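Local coordinates for nucleoside diphosphate kinase (Aquifex aeolicus, PDB 3ZTP), which probably transfers the gamma phosphate of ATP to nucleoside diphosphates by a ping-pong mechanism through a phosphohistidine intermediate, working as a homotetramer, at residues Ile9-Ala14 with Val64-Ser69; Phe40-Glu45 with Gly70-Ala75. All blocks are in the same frame, centred on the assembly; numbering follows the deposited sequence.

Contact 1 (Ile9-Ala14 with Val64-Ser69). With SO4 (sulfate ion), chain D.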
loop_
_atom_site.group_PDB
_atom_site.type_symbol
_atom_site.label_atom_id
_atom_site.label_comp_id
_atom_site.label_asym_id
_atom_site.label_seq_id
_atom_site.Cartn_x
_atom_site.Cartn_y
_atom_site.Cartn_z
ATOM N N ILE A 9 2.136 1.245 -17.848
ATOM C CA ILE A 9 2.430 -0.057 -17.222
ATOM C C ILE A 9 3.443 -0.770 -18.096
ATOM O O ILE A 9 3.191 -0.980 -19.286
ATOM C CB ILE A 9 1.196 -0.953 -17.051
ATOM C CG1 ILE A 9 0.109 -0.192 -16.301
ATOM C CG2 ILE A 9 1.605 -2.201 -16.302
ATOM C CD1 ILE A 9 -1.210 -0.979 -16.193
ATOM N N VAL A 10 4.567 -1.154 -17.496
ATOM C CA VAL A 10 5.569 -1.981 -18.175
ATOM C C VAL A 10 5.100 -3.414 -18.049
ATOM O O VAL A 10 4.914 -3.917 -16.927
ATOM C CB VAL A 10 6.959 -1.764 -17.581
ATOM C CG1 VAL A 10 7.999 -2.670 -18.240
ATOM C CG2 VAL A 10 7.348 -0.293 -17.706
ATOM N N LYS A 11 4.844 -4.046 -19.185
ATOM C CA LYS A 11 4.162 -5.328 -19.244
ATOM C C LYS A 11 5.142 -6.476 -19.009
ATOM O O LYS A 11 6.367 -6.301 -19.029
ATOM C CB LYS A 11 3.452 -5.479 -20.590
ATOM C CG LYS A 11 2.445 -4.404 -20.892
ATOM C CD LYS A 11 1.706 -4.653 -22.206
ATOM C CE LYS A 11 0.543 -3.714 -22.433
ATOM N NZ LYS A 11 -0.092 -3.892 -23.748
ATOM N N PRO A 12 4.618 -7.682 -18.772
ATOM C CA PRO A 12 5.529 -8.758 -18.385
ATOM C C PRO A 12 6.574 -9.123 -19.441
ATOM O O PRO A 12 7.643 -9.644 -19.081
ATOM C CB PRO A 12 4.584 -9.931 -18.070
ATOM C CG PRO A 12 3.336 -9.278 -17.652
ATOM C CD PRO A 12 3.209 -8.074 -18.568
ATOM N N ASP A 13 6.277 -8.911 -20.722
ATOM C CA ASP A 13 7.282 -9.162 -21.755
ATOM C C ASP A 13 8.512 -8.276 -21.571
ATOM O O ASP A 13 9.645 -8.768 -21.624
ATOM C CB ASP A 13 6.706 -9.037 -23.163
ATOM C CG ASP A 13 6.064 -7.684 -23.443
ATOM O OD1 ASP A 13 5.516 -7.039 -22.520
ATOM O OD2 ASP A 13 6.094 -7.269 -24.622
ATOM N N ALA A 14 8.303 -6.983 -21.382
ATOM C CA ALA A 14 9.415 -6.063 -21.197
ATOM C C ALA A 14 10.095 -6.294 -19.859
ATOM O O ALA A 14 11.312 -6.130 -19.742
ATOM C CB ALA A 14 8.921 -4.610 -21.330
ATOM N N VAL A 64 -5.964 -10.569 -20.540
ATOM C CA VAL A 64 -6.094 -10.696 -19.105
ATOM C C VAL A 64 -5.087 -11.697 -18.570
ATOM O O VAL A 64 -4.436 -11.440 -17.553
ATOM C CB VAL A 64 -7.504 -11.109 -18.738
ATOM C CG1 VAL A 64 -7.585 -11.597 -17.285
ATOM C CG2 VAL A 64 -8.450 -9.946 -18.995
ATOM N N GLU A 65 -4.942 -12.839 -19.237
ATOM C CA GLU A 65 -3.973 -13.842 -18.804
ATOM C C GLU A 65 -2.544 -13.272 -18.849
ATOM O O GLU A 65 -1.778 -13.399 -17.899
ATOM C CB GLU A 65 -4.051 -15.105 -19.686
ATOM C CG GLU A 65 -2.997 -16.141 -19.325
ATOM C CD GLU A 65 -3.041 -17.392 -20.189
ATOM O OE1 GLU A 65 -3.228 -17.266 -21.416
ATOM O OE2 GLU A 65 -2.861 -18.500 -19.634
ATOM N N PHE A 66 -2.200 -12.625 -19.959
ATOM C CA PHE A 66 -0.868 -12.057 -20.119
ATOM C C PHE A 66 -0.569 -11.035 -19.026
ATOM O O PHE A 66 0.488 -11.063 -18.392
ATOM C CB PHE A 66 -0.769 -11.414 -21.503
ATOM C CG PHE A 66 0.495 -10.629 -21.737
ATOM C CD1 PHE A 66 1.742 -11.189 -21.501
ATOM C CD2 PHE A 66 0.425 -9.341 -22.225
ATOM C CE1 PHE A 66 2.901 -10.452 -21.743
ATOM C CE2 PHE A 66 1.579 -8.623 -22.490
ATOM C CZ PHE A 66 2.795 -9.165 -22.230
ATOM N N MET A 67 -1.508 -10.130 -18.810
ATOM C CA MET A 67 -1.290 -9.044 -17.870
ATOM C C MET A 67 -1.299 -9.471 -16.404
ATOM O O MET A 67 -0.916 -8.686 -15.523
ATOM C CB MET A 67 -2.263 -7.886 -18.141
ATOM C CG MET A 67 -1.927 -7.126 -19.429
ATOM S SD MET A 67 -0.280 -6.366 -19.427
ATOM C CE MET A 67 -0.520 -5.081 -18.188
ATOM N N SER A 68 -1.742 -10.697 -16.153
ATOM C CA SER A 68 -1.713 -11.282 -14.815
ATOM C C SER A 68 -0.692 -12.414 -14.724
ATOM O O SER A 68 -0.686 -13.140 -13.732
ATOM C CB SER A 68 -3.109 -11.783 -14.398
ATOM O OG SER A 68 -3.647 -12.739 -15.299
ATOM N N SER A 69 0.172 -12.572 -15.728
ATOM C CA SER A 69 1.083 -13.721 -15.813
ATOM C C SER A 69 2.383 -13.544 -15.060
ATOM O O SER A 69 3.147 -14.482 -14.903
ATOM C CB SER A 69 1.399 -14.063 -17.276
ATOM O OG SER A 69 2.172 -13.043 -17.877
HETATM S S SO4 D . -2.759 -2.081 -23.584
HETATM O O1 SO4 D . -1.632 -1.480 -24.288
HETATM O O2 SO4 D . -3.824 -1.087 -23.449
HETATM O O3 SO4 D . -3.342 -3.196 -24.325
HETATM O O4 SO4 D . -2.335 -2.586 -22.307
#
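P12 and the ring of F66 form the main ring contact between residues 9-14 and 64-69. CD of P12 lies over one face of the phenyl ring, 4.2 Å from its centroid and offset toward the rim, which meets the geometry of a CH-pi contact. At the ring edge stands the carboxylate of D13, whose OD1 is 3.5 Å from F66 CZ, with the two planes turned 71° apart; OD2 of the same carboxylate is taken by the backbone N of A118. CG of F66 is anti to the backbone N (chi1 172°), and the end of the side chain comes nearer to residues 9-14 than its start.

The apolar contacts centre on M67, whose chain bends at chi2 and chi3. Its SD touches CG of K11 at 3.7 Å, and its CE meets CG2 of I9 at 4.0 Å. One flank of the K11 chain lies against both M67 SD and the ring of F66; CD is 4.0 Å from CE2, and the lysine chain crosses the ring at about a right angle.

The polar bonds lie within 64-69 or run to outside partners. Internally, S69 OG donates to F66 O (2.6 Å), an acceptor also used by S69 N, and this hydroxyl packs on CB and CG of P12. K11 is extended beyond CG; its NZ bonds to N117 OD1, and weakly to sulfate O1 (2.9 Å) and O4. An alanine in place of K11 would probably leave N117 OD1 and the sulfate without the lysine nitrogen and open a gap beside M67 SD.

Y51 and H120, the predicted phosphohistidine, also bind the sulfate, which probably comes from the crystallisation liquor and marks an anion site. Packing along K11 and the bond to N117 would together direct NZ to it, consistent with the predicted role in binding ATP.

Contact 2 (Phe40-Glu45 with Gly70-Ala75)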
loop_
_atom_site.group_PDB
_atom_site.type_symbol
_atom_site.label_atom_id
_atom_site.label_comp_id
_atom_site.label_asym_id
_atom_site.label_seq_id
_atom_site.Cartn_x
_atom_site.Cartn_y
_atom_site.Cartn_z
ATOM N N PHE A 40 3.715 -4.544 -8.862
ATOM C CA PHE A 40 2.614 -5.281 -8.290
ATOM C C PHE A 40 2.265 -6.403 -9.252
ATOM O O PHE A 40 2.850 -6.509 -10.339
ATOM C CB PHE A 40 1.405 -4.357 -8.021
ATOM C CG PHE A 40 0.786 -3.824 -9.260
ATOM C CD1 PHE A 40 1.349 -2.745 -9.915
ATOM C CD2 PHE A 40 -0.343 -4.440 -9.822
ATOM C CE1 PHE A 40 0.810 -2.271 -11.110
ATOM C CE2 PHE A 40 -0.904 -3.935 -11.004
ATOM C CZ PHE A 40 -0.306 -2.866 -11.643
ATOM N N ARG A 41 1.323 -7.248 -8.857
ATOM C CA ARG A 41 0.853 -8.326 -9.716
ATOM C C ARG A 41 -0.663 -8.256 -9.806
ATOM O O ARG A 41 -1.365 -8.368 -8.790
ATOM C CB ARG A 41 1.290 -9.660 -9.153
ATOM C CG ARG A 41 0.663 -10.834 -9.884
ATOM C CD ARG A 41 1.698 -11.685 -10.483
ATOM N NE ARG A 41 1.134 -12.805 -11.232
ATOM C CZ ARG A 41 1.761 -13.955 -11.369
ATOM N NH1 ARG A 41 2.960 -14.125 -10.820
ATOM N NH2 ARG A 41 1.203 -14.918 -12.079
ATOM N N PHE A 42 -1.189 -8.034 -10.998
ATOM C CA PHE A 42 -2.626 -8.145 -11.219
ATOM C C PHE A 42 -3.064 -9.591 -10.981
ATOM O O PHE A 42 -2.469 -10.522 -11.552
ATOM C CB PHE A 42 -2.976 -7.870 -12.690
ATOM C CG PHE A 42 -3.075 -6.429 -13.092
ATOM C CD1 PHE A 42 -4.053 -5.595 -12.578
ATOM C CD2 PHE A 42 -2.238 -5.931 -14.072
ATOM C CE1 PHE A 42 -4.184 -4.294 -13.004
ATOM C CE2 PHE A 42 -2.366 -4.617 -14.499
ATOM C CZ PHE A 42 -3.338 -3.795 -13.964
ATOM N N THR A 43 -4.121 -9.768 -10.190
ATOM C CA THR A 43 -4.897 -11.007 -10.302
ATOM C C THR A 43 -5.636 -10.990 -11.641
ATOM O O THR A 43 -5.825 -9.939 -12.234
ATOM C CB THR A 43 -5.949 -11.114 -9.198
ATOM O OG1 THR A 43 -6.871 -10.034 -9.355
ATOM C CG2 THR A 43 -5.301 -11.030 -7.831
ATOM N N PRO A 44 -6.070 -12.151 -12.130
ATOM C CA PRO A 44 -6.864 -12.131 -13.352
ATOM C C PRO A 44 -8.111 -11.252 -13.219
ATOM O O PRO A 44 -8.467 -10.534 -14.155
ATOM C CB PRO A 44 -7.215 -13.619 -13.554
ATOM C CG PRO A 44 -6.052 -14.351 -12.948
ATOM C CD PRO A 44 -5.704 -13.517 -11.724
ATOM N N GLU A 45 -8.756 -11.272 -12.067
ATOM C CA GLU A 45 -9.933 -10.474 -11.862
ATOM C C GLU A 45 -9.629 -8.973 -11.975
ATOM O O GLU A 45 -10.356 -8.227 -12.633
ATOM C CB GLU A 45 -10.509 -10.813 -10.490
ATOM C CG GLU A 45 -10.987 -12.285 -10.328
ATOM C CD GLU A 45 -9.887 -13.377 -10.459
ATOM O OE1 GLU A 45 -8.769 -13.270 -9.884
ATOM O OE2 GLU A 45 -10.173 -14.389 -11.139
ATOM N N GLY A 70 2.632 -12.329 -14.591
ATOM C CA GLY A 70 3.836 -12.035 -13.841
ATOM C C GLY A 70 3.743 -10.605 -13.363
ATOM O O GLY A 70 2.816 -9.889 -13.729
ATOM N N PRO A 71 4.690 -10.185 -12.537
ATOM C CA PRO A 71 4.600 -8.807 -12.052
ATOM C C PRO A 71 4.749 -7.766 -13.164
ATOM O O PRO A 71 5.377 -8.009 -14.222
ATOM C CB PRO A 71 5.752 -8.685 -11.058
ATOM C CG PRO A 71 6.515 -9.965 -11.103
ATOM C CD PRO A 71 5.803 -10.952 -11.958
ATOM N N VAL A 72 4.174 -6.595 -12.921
ATOM C CA VAL A 72 4.296 -5.441 -13.789
ATOM C C VAL A 72 4.716 -4.258 -12.962
ATOM O O VAL A 72 4.693 -4.306 -11.724
ATOM C CB VAL A 72 2.971 -5.124 -14.527
ATOM C CG1 VAL A 72 2.589 -6.260 -15.483
ATOM C CG2 VAL A 72 1.806 -4.907 -13.572
ATOM N N VAL A 73 5.112 -3.188 -13.628
ATOM C CA VAL A 73 5.429 -1.936 -12.948
ATOM C C VAL A 73 4.624 -0.833 -13.572
ATOM O O VAL A 73 4.652 -0.617 -14.785
ATOM C CB VAL A 73 6.923 -1.599 -13.042
ATOM C CG1 VAL A 73 7.188 -0.176 -12.563
ATOM C CG2 VAL A 73 7.735 -2.615 -12.221
ATOM N N ALA A 74 3.904 -0.092 -12.748
ATOM C CA ALA A 74 3.167 1.079 -13.203
ATOM C C ALA A 74 3.810 2.359 -12.695
ATOM O O ALA A 74 4.438 2.376 -11.627
ATOM C CB ALA A 74 1.706 1.014 -12.719
ATOM N N ALA A 75 3.649 3.437 -13.477
ATOM C CA ALA A 75 4.116 4.764 -13.099
ATOM C C ALA A 75 3.126 5.802 -13.543
ATOM O O ALA A 75 2.484 5.649 -14.595
ATOM C CB ALA A 75 5.465 5.061 -13.734
HETATM O O HOH W 1 0.541 -8.366 -13.233
#
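F40 and V72 make the apolar centre: CG2 of V72 sits over one face of the phenyl ring, 3.8 Å from the centroid and 23° off the normal, a CH-pi contact. CG of F40 stands between the backbone N and the carbonyl carbon (chi1 67°), and the ring beyond it comes nearer to residues 70-75. CB of A74 touches CE1 of F40 at the ring edge, 3.8 Å away, and F42 adds CD2 against the same V72 methyl. Beyond them, I135 of helix 125-135 packs on F40, F42 and A74.

Around this centre the backbones pair. F40 N donates to V72 O at 3.0 Å, and V72 N returns the bond to F40 O at 2.9 Å with an N-H...O angle of 169°. Two residues on, a water joins the segments, accepting from F42 N and donating to G70 O.

At the polar edge the guanidinium of R41 lies flat over G70, whose N is 3.6 Å above its centre; NH2 bonds to S68 O.

The reciprocal bonds define an antiparallel hydrogen-bonded pair, here where strands 33-40 and 72-78 end and begin, in the antiparallel four-stranded sheet of the nucleoside diphosphate kinase fold.

Contact 1 is the more buried of the two, while contact 2 runs from a buried apolar end to an exposed arginine. They share elements: helix 60-67 supplies one side of contact 1 and is followed, after a short loop, by strand 72-78 of contact 2, and strands 3-10 and 72-78 are neighbours in the sheet, joined by a bond from V10 N to V73 O. S68 CB also packs on F42 O. Contact 1 rests mainly on side-chain packing, with some approach to backbone atoms, and its charged end is turned to the anion site; contact 2 rests on backbone pairing at an outer strand of the chain's sheet, where F40, P71 and V73 also meet other subunits of the tetramer.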